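Local coordinates for protein leukocyte-associated immunoglobulin-like receptor 1 (Mus musculus, PDB 4ESK) that acts as an inhibitory collagen receptor on immune cells, restraining natural killer, B and T cells by recruiting tyrosine phosphatases, and is represented here by its extracellular immunoglobulin-like domain, at residues Arg43-Ser55 with Phe65-Tyr78. Numbering follows the deposited sequence. Where two conformers were deposited one is given.
Sequences RLEKDGSTFMEKS and FEIGPVNETITGHY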
loop_
_atom_site.group_PDB
_atom_site.type_symbol
_atom_site.label_atom_id
_atom_site.label_comp_id
_atom_site.label_asym_id
_atom_site.label_seq_id
_atom_site.Cartn_x
_atom_site.Cartn_y
_atom_site.Cartn_z
ATOM N N ARG A 43 -2.975 -8.076 0.740
ATOM C CA ARG A 43 -1.543 -8.152 0.549
ATOM C C ARG A 43 -0.990 -6.907 -0.127
ATOM O O ARG A 43 -1.649 -6.250 -0.963
ATOM C CB ARG A 43 -1.146 -9.406 -0.191
ATOM C CG ARG A 43 -1.437 -9.472 -1.669
ATOM C CD ARG A 43 -0.928 -10.819 -2.175
ATOM N NE ARG A 43 -1.148 -11.048 -3.598
ATOM C CZ ARG A 43 -2.239 -11.599 -4.138
ATOM N NH1 ARG A 43 -3.281 -11.969 -3.400
ATOM N NH2 ARG A 43 -2.286 -11.782 -5.442
ATOM N N LEU A 44 0.202 -6.559 0.315
ATOM C CA LEU A 44 0.976 -5.529 -0.321
ATOM C C LEU A 44 1.901 -6.244 -1.273
ATOM O O LEU A 44 2.722 -7.073 -0.841
ATOM C CB LEU A 44 1.729 -4.752 0.746
ATOM C CG LEU A 44 2.461 -3.480 0.384
ATOM C CD1 LEU A 44 1.543 -2.513 -0.376
ATOM C CD2 LEU A 44 2.940 -2.891 1.700
ATOM N N GLU A 45 1.739 -5.960 -2.555
ATOM C CA GLU A 45 2.580 -6.510 -3.611
ATOM C C GLU A 45 3.684 -5.498 -3.905
ATOM O O GLU A 45 3.404 -4.305 -4.029
ATOM C CB GLU A 45 1.773 -6.773 -4.882
ATOM C CG GLU A 45 2.561 -7.508 -5.978
ATOM C CD GLU A 45 1.797 -7.681 -7.284
ATOM O OE1 GLU A 45 1.276 -8.783 -7.520
ATOM O OE2 GLU A 45 1.710 -6.712 -8.086
ATOM N N LYS A 46 4.921 -5.978 -4.002
ATOM C CA LYS A 46 6.057 -5.136 -4.414
ATOM C C LYS A 46 6.739 -5.789 -5.591
ATOM O O LYS A 46 7.148 -6.946 -5.485
ATOM C CB LYS A 46 7.051 -4.980 -3.268
ATOM C CG LYS A 46 8.335 -4.190 -3.587
ATOM C CD LYS A 46 9.235 -4.149 -2.367
ATOM C CE LYS A 46 10.502 -3.340 -2.595
ATOM N NZ LYS A 46 11.338 -3.866 -3.714
ATOM N N ASP A 47 6.862 -5.061 -6.701
ATOM C CA ASP A 47 7.585 -5.520 -7.899
ATOM C C ASP A 47 7.108 -6.907 -8.364
ATOM O O ASP A 47 7.915 -7.788 -8.643
ATOM C CB ASP A 47 9.098 -5.527 -7.634
ATOM C CG ASP A 47 9.640 -4.153 -7.277
ATOM O OD1 ASP A 47 9.085 -3.155 -7.772
ATOM O OD2 ASP A 47 10.629 -4.078 -6.504
ATOM N N GLY A 48 5.794 -7.093 -8.406
ATOM C CA GLY A 48 5.206 -8.348 -8.872
ATOM C C GLY A 48 5.138 -9.522 -7.907
ATOM O O GLY A 48 4.673 -10.585 -8.312
ATOM N N SER A 49 5.585 -9.373 -6.653
ATOM C CA SER A 49 5.450 -10.463 -5.683
ATOM C C SER A 49 4.940 -9.989 -4.331
ATOM O O SER A 49 4.986 -8.794 -4.004
ATOM C CB SER A 49 6.759 -11.252 -5.527
ATOM O OG SER A 49 7.716 -10.543 -4.772
ATOM N N THR A 50 4.409 -10.935 -3.552
ATOM C CA THR A 50 3.888 -10.628 -2.239
ATOM C C THR A 50 4.997 -10.121 -1.324
ATOM O O THR A 50 6.040 -10.782 -1.144
ATOM C CB THR A 50 3.210 -11.846 -1.603
ATOM O OG1 THR A 50 2.185 -12.331 -2.479
ATOM C CG2 THR A 50 2.625 -11.488 -0.259
ATOM N N PHE A 51 4.794 -8.932 -0.779
ATOM C CA PHE A 51 5.742 -8.303 0.138
ATOM C C PHE A 51 5.320 -8.522 1.587
ATOM O O PHE A 51 6.114 -8.943 2.431
ATOM C CB PHE A 51 5.883 -6.810 -0.208
ATOM C CG PHE A 51 6.871 -6.062 0.641
ATOM C CD1 PHE A 51 8.237 -6.253 0.474
ATOM C CD2 PHE A 51 6.442 -5.148 1.591
ATOM C CE1 PHE A 51 9.153 -5.540 1.250
ATOM C CE2 PHE A 51 7.347 -4.444 2.374
ATOM C CZ PHE A 51 8.709 -4.640 2.206
ATOM N N MET A 52 4.070 -8.214 1.903
ATOM C CA MET A 52 3.516 -8.420 3.235
ATOM C C MET A 52 2.050 -8.793 3.033
ATOM O O MET A 52 1.434 -8.376 2.036
ATOM C CB MET A 52 3.601 -7.143 4.091
ATOM C CG MET A 52 4.976 -6.790 4.634
ATOM S SD MET A 52 4.992 -5.107 5.286
ATOM C CE MET A 52 6.636 -5.076 6.021
ATOM N N GLU A 53 1.511 -9.594 3.946
ATOM C CA GLU A 53 0.089 -9.908 3.912
ATOM C C GLU A 53 -0.493 -10.192 5.272
ATOM O O GLU A 53 0.217 -10.484 6.237
ATOM C CB GLU A 53 -0.204 -11.031 2.927
ATOM C CG GLU A 53 0.340 -12.385 3.324
ATOM C CD GLU A 53 0.178 -13.443 2.239
ATOM O OE1 GLU A 53 -0.550 -13.228 1.245
ATOM O OE2 GLU A 53 0.805 -14.510 2.400
ATOM N N LYS A 54 -1.806 -10.068 5.361
ATOM C CA LYS A 54 -2.517 -10.327 6.595
ATOM C C LYS A 54 -4.010 -10.429 6.348
ATOM O O LYS A 54 -4.471 -10.110 5.266
ATOM C CB LYS A 54 -2.231 -9.246 7.652
ATOM C CG LYS A 54 -2.596 -7.819 7.271
ATOM C CD LYS A 54 -2.538 -6.900 8.488
ATOM C CE LYS A 54 -2.427 -5.435 8.098
ATOM N NZ LYS A 54 -2.254 -4.538 9.268
ATOM N N SER A 55 -4.733 -10.913 7.363
ATOM C CA SER A 55 -6.181 -10.919 7.344
ATOM C C SER A 55 -6.684 -9.486 7.362
ATOM O O SER A 55 -6.058 -8.604 7.950
ATOM C CB SER A 55 -6.744 -11.647 8.561
ATOM O OG SER A 55 -8.134 -11.404 8.660
ATOM N N PHE A 65 -0.004 -1.145 6.634
ATOM C CA PHE A 65 1.265 -1.855 6.740
ATOM C C PHE A 65 2.327 -0.815 7.090
ATOM O O PHE A 65 2.546 0.106 6.317
ATOM C CB PHE A 65 1.614 -2.503 5.407
ATOM C CG PHE A 65 0.662 -3.584 4.968
ATOM C CD1 PHE A 65 0.928 -4.896 5.256
ATOM C CD2 PHE A 65 -0.474 -3.288 4.229
ATOM C CE1 PHE A 65 0.066 -5.906 4.856
ATOM C CE2 PHE A 65 -1.349 -4.290 3.827
ATOM C CZ PHE A 65 -1.068 -5.605 4.127
ATOM N N GLU A 66 2.952 -0.932 8.259
ATOM C CA GLU A 66 4.033 -0.027 8.620
ATOM C C GLU A 66 5.348 -0.645 8.184
ATOM O O GLU A 66 5.629 -1.803 8.504
ATOM C CB GLU A 66 4.076 0.272 10.113
ATOM C CG GLU A 66 4.958 1.478 10.420
ATOM C CD GLU A 66 5.250 1.657 11.890
ATOM O OE1 GLU A 66 4.756 0.850 12.703
ATOM O OE2 GLU A 66 5.969 2.615 12.238
ATOM N N ILE A 67 6.127 0.138 7.442
ATOM C CA ILE A 67 7.401 -0.265 6.892
ATOM C C ILE A 67 8.469 0.741 7.323
ATOM O O ILE A 67 8.557 1.829 6.785
ATOM C CB ILE A 67 7.386 -0.320 5.356
ATOM C CG1 ILE A 67 6.216 -1.163 4.843
ATOM C CG2 ILE A 67 8.690 -0.883 4.823
ATOM C CD1 ILE A 67 6.098 -1.096 3.334
ATOM N N GLY A 68 9.283 0.374 8.311
ATOM C CA GLY A 68 10.296 1.306 8.798
ATOM C C GLY A 68 11.182 0.672 9.851
ATOM O O GLY A 68 10.730 -0.212 10.577
ATOM N N PRO A 69 12.439 1.134 9.952
ATOM C CA PRO A 69 13.095 2.143 9.105
ATOM C C PRO A 69 13.443 1.625 7.728
ATOM O O PRO A 69 13.929 0.496 7.575
ATOM C CB PRO A 69 14.370 2.474 9.889
ATOM C CG PRO A 69 14.663 1.221 10.626
ATOM C CD PRO A 69 13.318 0.697 11.041
ATOM N N VAL A 70 13.215 2.443 6.710
ATOM C CA VAL A 70 13.460 2.007 5.335
ATOM C C VAL A 70 14.938 2.082 4.927
ATOM O O VAL A 70 15.703 2.940 5.387
ATOM C CB VAL A 70 12.603 2.759 4.288
ATOM C CG1 VAL A 70 11.115 2.517 4.559
ATOM C CG2 VAL A 70 12.932 4.244 4.274
ATOM N N ASN A 71 15.313 1.166 4.056
ATOM C CA ASN A 71 16.569 1.273 3.330
ATOM C C ASN A 71 16.373 0.989 1.845
ATOM O O ASN A 71 15.237 0.967 1.359
ATOM C CB ASN A 71 17.632 0.378 3.982
ATOM C CG ASN A 71 17.292 -1.089 3.886
ATOM O OD1 ASN A 71 16.430 -1.492 3.100
ATOM N ND2 ASN A 71 17.969 -1.907 4.694
ATOM N N GLU A 72 17.473 0.777 1.114
ATOM C CA GLU A 72 17.433 0.623 -0.335
ATOM C C GLU A 72 16.566 -0.553 -0.805
ATOM O O GLU A 72 16.088 -0.546 -1.911
ATOM C CB GLU A 72 18.863 0.512 -0.909
ATOM C CG GLU A 72 19.641 -0.753 -0.540
ATOM C CD GLU A 72 20.252 -0.732 0.857
ATOM O OE1 GLU A 72 20.250 0.335 1.520
ATOM O OE2 GLU A 72 20.744 -1.801 1.292
ATOM N N THR A 73 16.379 -1.557 0.054
ATOM C CA THR A 73 15.540 -2.716 -0.284
ATOM C C THR A 73 14.053 -2.323 -0.440
ATOM O O THR A 73 13.258 -3.094 -0.981
ATOM C CB THR A 73 15.678 -3.856 0.751
ATOM O OG1 THR A 73 15.029 -3.521 1.994
ATOM C CG2 THR A 73 17.175 -4.150 1.024
ATOM N N ILE A 74 13.695 -1.130 0.028
ATOM C CA ILE A 74 12.298 -0.676 -0.020
ATOM C C ILE A 74 11.938 0.032 -1.339
ATOM O O ILE A 74 10.752 0.147 -1.712
ATOM C CB ILE A 74 11.996 0.177 1.223
ATOM C CG1 ILE A 74 12.205 -0.656 2.496
ATOM C CG2 ILE A 74 10.550 0.708 1.214
ATOM C CD1 ILE A 74 11.489 -2.007 2.516
ATOM N N THR A 75 12.939 0.478 -2.088
ATOM C CA THR A 75 12.706 1.002 -3.433
ATOM C C THR A 75 11.961 0.013 -4.332
ATOM O O THR A 75 12.347 -1.162 -4.431
ATOM C CB THR A 75 14.024 1.462 -4.085
ATOM O OG1 THR A 75 14.571 2.527 -3.302
ATOM C CG2 THR A 75 13.831 1.921 -5.524
ATOM N N GLY A 76 10.877 0.478 -4.966
ATOM C CA GLY A 76 10.067 -0.376 -5.829
ATOM C C GLY A 76 8.645 0.112 -6.077
ATOM O O GLY A 76 8.289 1.216 -5.659
ATOM N N HIS A 77 7.859 -0.734 -6.758
ATOM C CA HIS A 77 6.470 -0.443 -7.138
ATOM C C HIS A 77 5.528 -1.239 -6.287
ATOM O O HIS A 77 5.705 -2.463 -6.142
ATOM C CB HIS A 77 6.231 -0.793 -8.601
ATOM C CG HIS A 77 6.939 0.131 -9.567
ATOM N ND1 HIS A 77 8.243 -0.018 -9.883
ATOM C CD2 HIS A 77 6.490 1.239 -10.275
ATOM C CE1 HIS A 77 8.616 0.949 -10.750
ATOM N NE2 HIS A 77 7.548 1.722 -10.993
ATOM N N TYR A 78 4.511 -0.574 -5.742
ATOM C CA TYR A 78 3.639 -1.170 -4.752
ATOM C C TYR A 78 2.186 -1.064 -5.158
ATOM O O TYR A 78 1.771 -0.053 -5.718
ATOM C CB TYR A 78 3.786 -0.462 -3.418
ATOM C CG TYR A 78 5.119 -0.693 -2.728
ATOM C CD1 TYR A 78 5.253 -1.655 -1.737
ATOM C CD2 TYR A 78 6.234 0.054 -3.085
ATOM C CE1 TYR A 78 6.467 -1.871 -1.096
ATOM C CE2 TYR A 78 7.457 -0.152 -2.455
ATOM C CZ TYR A 78 7.559 -1.101 -1.467
ATOM O OH TYR A 78 8.766 -1.280 -0.836
HETATM O O HOH W 1 3.360 -3.926 -7.400
HETATM O O HOH W 2 12.608 -2.471 -7.225
#
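The ring of F65 is the main bump here, slotted between L44 and K54: L44 CB sits over the centre of one face, K54 CE over the opposite face, offset toward the rim, and M52 CB comes in obliquely, 3.7 Å from F65 CD1. Next to it, I67 CD1 fills the hollow between L44 CD2 and F51 CE2. F51 also takes the edge of Y78 on its face, a T-shaped pair with planes at 89°, while I74 CD1 closes on F51 CZ. K46, with CG anti to its backbone N, lays its chain along the face of Y78, then bends at chi4 (-59°). The bend brings K46 NZ 3.0 Å from T75 O. K46 NZ also meets D47 OD2 at 2.9 Å in a salt bridge. D47 grips back: its N donates to H77 O, and its OD1 receives H77 N almost straight (171°). With a methionine in place of K46, D47 OD2 would probably lose its cation and T75 O a donor. The contact thus joins the two sheets of the immunoglobulin sandwich through apolar packing, whereas hydrogen bonds from D47 N and K46 NZ, and to D47 OD1, tie the 46-49 type I' turn to T75-H77, and the salt bridge braces K46 and D47 against each other.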